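Long-range contact in pentafunctional AROM polypeptide (Schizosaccharomyces pombe, PDB 5SWV), which probably catalyses the dehydration of 3-dehydroquinate and the reduction of 3-dehydroshikimate, two of the five shikimate-pathway steps of the full polypeptide: residues 250-255 and 279-284. Residues are numbered along the deposited sequence; the frame is centred on the assembly and turned at random.
Sequences LPEKFF and LPHTYE
Lys253, Phe254 and Phe255 pair in parallel with Thr282, Tyr283 and Glu284, their strand axes inclined by 28°; the bonds step along the strands in the parallel pattern: Thr282 N gives to Glu252 O, Phe254 N to Thr282 O at 2.8 Å, and Glu284 N to Phe254 O. Just before the strands, His281 takes over as acceptor, its ND1 receiving a weak, bent bond from Glu252 N (3.2 Å, 122° at the hydrogen). The imidazole, its CG set beside the backbone N, is packed on both faces, Pro280 CD over one and Phe254 CE1 over the other, both offset toward the rim. This second contact is a T-shaped pair, the phenyl edge directed at the imidazole face with the planes at 65°. Strand 253-257, helix 266-277 and strand 282-285 form a beta-alpha-beta unit, with the helix in the crossover, in what is by family the substrate-binding domain of shikimate dehydrogenase; 282-285 is the outermost strand of its sheet within the chain. On the face of Phe254 and Tyr283, turned to that helix, Tyr283 CD2 lies 3.6 Å from Phe254 CB, and the tyrosine hydroxyl is hydrogen-bonded to Asn307. On the other face, that of Lys253, Phe255, Thr282 and Glu284, Phe255 CE1 lies 3.4 Å from Glu284 OE2, the two side chains pointing the same way. The Lys253 amine forms its salt bridge with Asp302, and Glu284 OE2 stays 6.2 Å from Lys253 NZ.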
loop_
_atom_site.group_PDB
_atom_site.type_symbol
_atom_site.label_atom_id
_atom_site.label_comp_id
_atom_site.label_asym_id
_atom_site.label_seq_id
_atom_site.Cartn_x
_atom_site.Cartn_y
_atom_site.Cartn_z
ATOM N N LEU A 250 -6.447 -8.178 19.267
ATOM C CA LEU A 250 -5.682 -8.503 20.479
ATOM C C LEU A 250 -4.218 -8.024 20.392
ATOM O O LEU A 250 -3.653 -7.967 19.302
ATOM C CB LEU A 250 -5.723 -10.012 20.786
ATOM C CG LEU A 250 -7.070 -10.709 21.073
ATOM C CD1 LEU A 250 -6.848 -12.112 21.644
ATOM C CD2 LEU A 250 -7.965 -9.916 22.018
ATOM N N PRO A 251 -3.618 -7.666 21.547
ATOM C CA PRO A 251 -2.204 -7.303 21.635
ATOM C C PRO A 251 -1.283 -8.414 21.240
ATOM O O PRO A 251 -1.510 -9.561 21.608
ATOM C CB PRO A 251 -1.996 -7.011 23.123
ATOM C CG PRO A 251 -3.325 -6.605 23.614
ATOM C CD PRO A 251 -4.327 -7.373 22.812
ATOM N N GLU A 252 -0.195 -8.045 20.581
ATOM C CA GLU A 252 0.717 -8.984 19.958
ATOM C C GLU A 252 2.141 -8.522 20.240
ATOM O O GLU A 252 2.420 -7.310 20.312
ATOM C CB GLU A 252 0.437 -9.113 18.458
ATOM C CG GLU A 252 -0.633 -10.155 18.118
ATOM C CD GLU A 252 -1.210 -10.027 16.702
ATOM O OE1 GLU A 252 -0.441 -9.932 15.732
ATOM O OE2 GLU A 252 -2.454 -10.027 16.554
ATOM N N LYS A 253 3.019 -9.502 20.451
ATOM C CA LYS A 253 4.425 -9.241 20.687
ATOM C C LYS A 253 5.223 -9.476 19.404
ATOM O O LYS A 253 5.154 -10.548 18.813
ATOM C CB LYS A 253 4.950 -10.147 21.787
ATOM C CG LYS A 253 4.237 -9.978 23.109
ATOM C CD LYS A 253 5.215 -9.991 24.272
ATOM C CE LYS A 253 4.505 -9.949 25.618
ATOM N NZ LYS A 253 4.066 -11.322 26.007
ATOM N N PHE A 254 5.961 -8.451 18.987
ATOM C CA PHE A 254 6.864 -8.506 17.837
ATOM C C PHE A 254 8.313 -8.429 18.307
ATOM O O PHE A 254 8.602 -7.906 19.378
ATOM C CB PHE A 254 6.550 -7.376 16.853
ATOM C CG PHE A 254 5.227 -7.545 16.153
ATOM C CD1 PHE A 254 4.055 -7.058 16.721
ATOM C CD2 PHE A 254 5.142 -8.217 14.939
ATOM C CE1 PHE A 254 2.827 -7.249 16.090
ATOM C CE2 PHE A 254 3.922 -8.385 14.295
ATOM C CZ PHE A 254 2.766 -7.908 14.869
ATOM N N PHE A 255 9.216 -8.969 17.494
ATOM C CA PHE A 255 10.599 -9.157 17.896
ATOM C C PHE A 255 11.598 -8.905 16.762
ATOM O O PHE A 255 11.226 -8.807 15.610
ATOM C CB PHE A 255 10.778 -10.576 18.453
ATOM C CG PHE A 255 9.984 -10.847 19.696
ATOM C CD1 PHE A 255 10.497 -10.526 20.946
ATOM C CD2 PHE A 255 8.721 -11.408 19.624
ATOM C CE1 PHE A 255 9.758 -10.762 22.106
ATOM C CE2 PHE A 255 7.975 -11.650 20.779
ATOM C CZ PHE A 255 8.498 -11.331 22.019
ATOM N N LEU A 279 -2.632 1.011 17.526
ATOM C CA LEU A 279 -2.446 -0.404 17.795
ATOM C C LEU A 279 -1.763 -0.622 19.152
ATOM O O LEU A 279 -0.979 0.209 19.587
ATOM C CB LEU A 279 -1.617 -1.049 16.669
ATOM C CG LEU A 279 -2.270 -1.163 15.286
ATOM C CD1 LEU A 279 -1.329 -1.899 14.349
ATOM C CD2 LEU A 279 -3.604 -1.900 15.343
ATOM N N PRO A 280 -2.027 -1.763 19.809
ATOM C CA PRO A 280 -1.552 -1.988 21.173
ATOM C C PRO A 280 -0.329 -2.881 21.260
ATOM O O PRO A 280 -0.113 -3.496 22.294
ATOM C CB PRO A 280 -2.729 -2.743 21.784
ATOM C CG PRO A 280 -3.161 -3.643 20.659
ATOM C CD PRO A 280 -2.847 -2.910 19.360
ATOM N N HIS A 281 0.463 -2.977 20.200
ATOM C CA HIS A 281 1.484 -4.020 20.112
ATOM C C HIS A 281 2.773 -3.553 20.793
ATOM O O HIS A 281 2.904 -2.384 21.156
ATOM C CB HIS A 281 1.732 -4.406 18.643
ATOM C CG HIS A 281 0.500 -4.838 17.883
ATOM N ND1 HIS A 281 -0.431 -5.722 18.385
ATOM C CD2 HIS A 281 0.072 -4.526 16.634
ATOM C CE1 HIS A 281 -1.382 -5.929 17.493
ATOM N NE2 HIS A 281 -1.101 -5.215 16.419
ATOM N N THR A 282 3.701 -4.481 20.992
ATOM C CA THR A 282 5.068 -4.134 21.400
ATOM C C THR A 282 6.066 -4.743 20.427
ATOM O O THR A 282 5.758 -5.752 19.796
ATOM C CB THR A 282 5.381 -4.645 22.809
ATOM O OG1 THR A 282 5.095 -6.045 22.886
ATOM C CG2 THR A 282 4.547 -3.907 23.829
ATOM N N TYR A 283 7.254 -4.137 20.309
ATOM C CA TYR A 283 8.371 -4.683 19.503
ATOM C C TYR A 283 9.667 -4.623 20.306
ATOM O O TYR A 283 10.026 -3.573 20.822
ATOM C CB TYR A 283 8.521 -3.885 18.205
ATOM C CG TYR A 283 9.462 -4.431 17.107
ATOM C CD1 TYR A 283 10.848 -4.429 17.255
ATOM C CD2 TYR A 283 8.949 -4.871 15.888
ATOM C CE1 TYR A 283 11.682 -4.886 16.239
ATOM C CE2 TYR A 283 9.777 -5.323 14.865
ATOM C CZ TYR A 283 11.135 -5.328 15.041
ATOM O OH TYR A 283 11.929 -5.770 14.020
ATOM N N GLU A 284 10.370 -5.751 20.385
ATOM C CA GLU A 284 11.562 -5.895 21.234
ATOM C C GLU A 284 12.723 -6.577 20.522
ATOM O O GLU A 284 12.562 -7.636 19.915
ATOM C CB GLU A 284 11.243 -6.755 22.464
ATOM C CG GLU A 284 10.318 -6.105 23.470
ATOM C CD GLU A 284 9.487 -7.111 24.257
ATOM O OE1 GLU A 284 9.596 -7.073 25.500
ATOM O OE2 GLU A 284 8.719 -7.914 23.643
#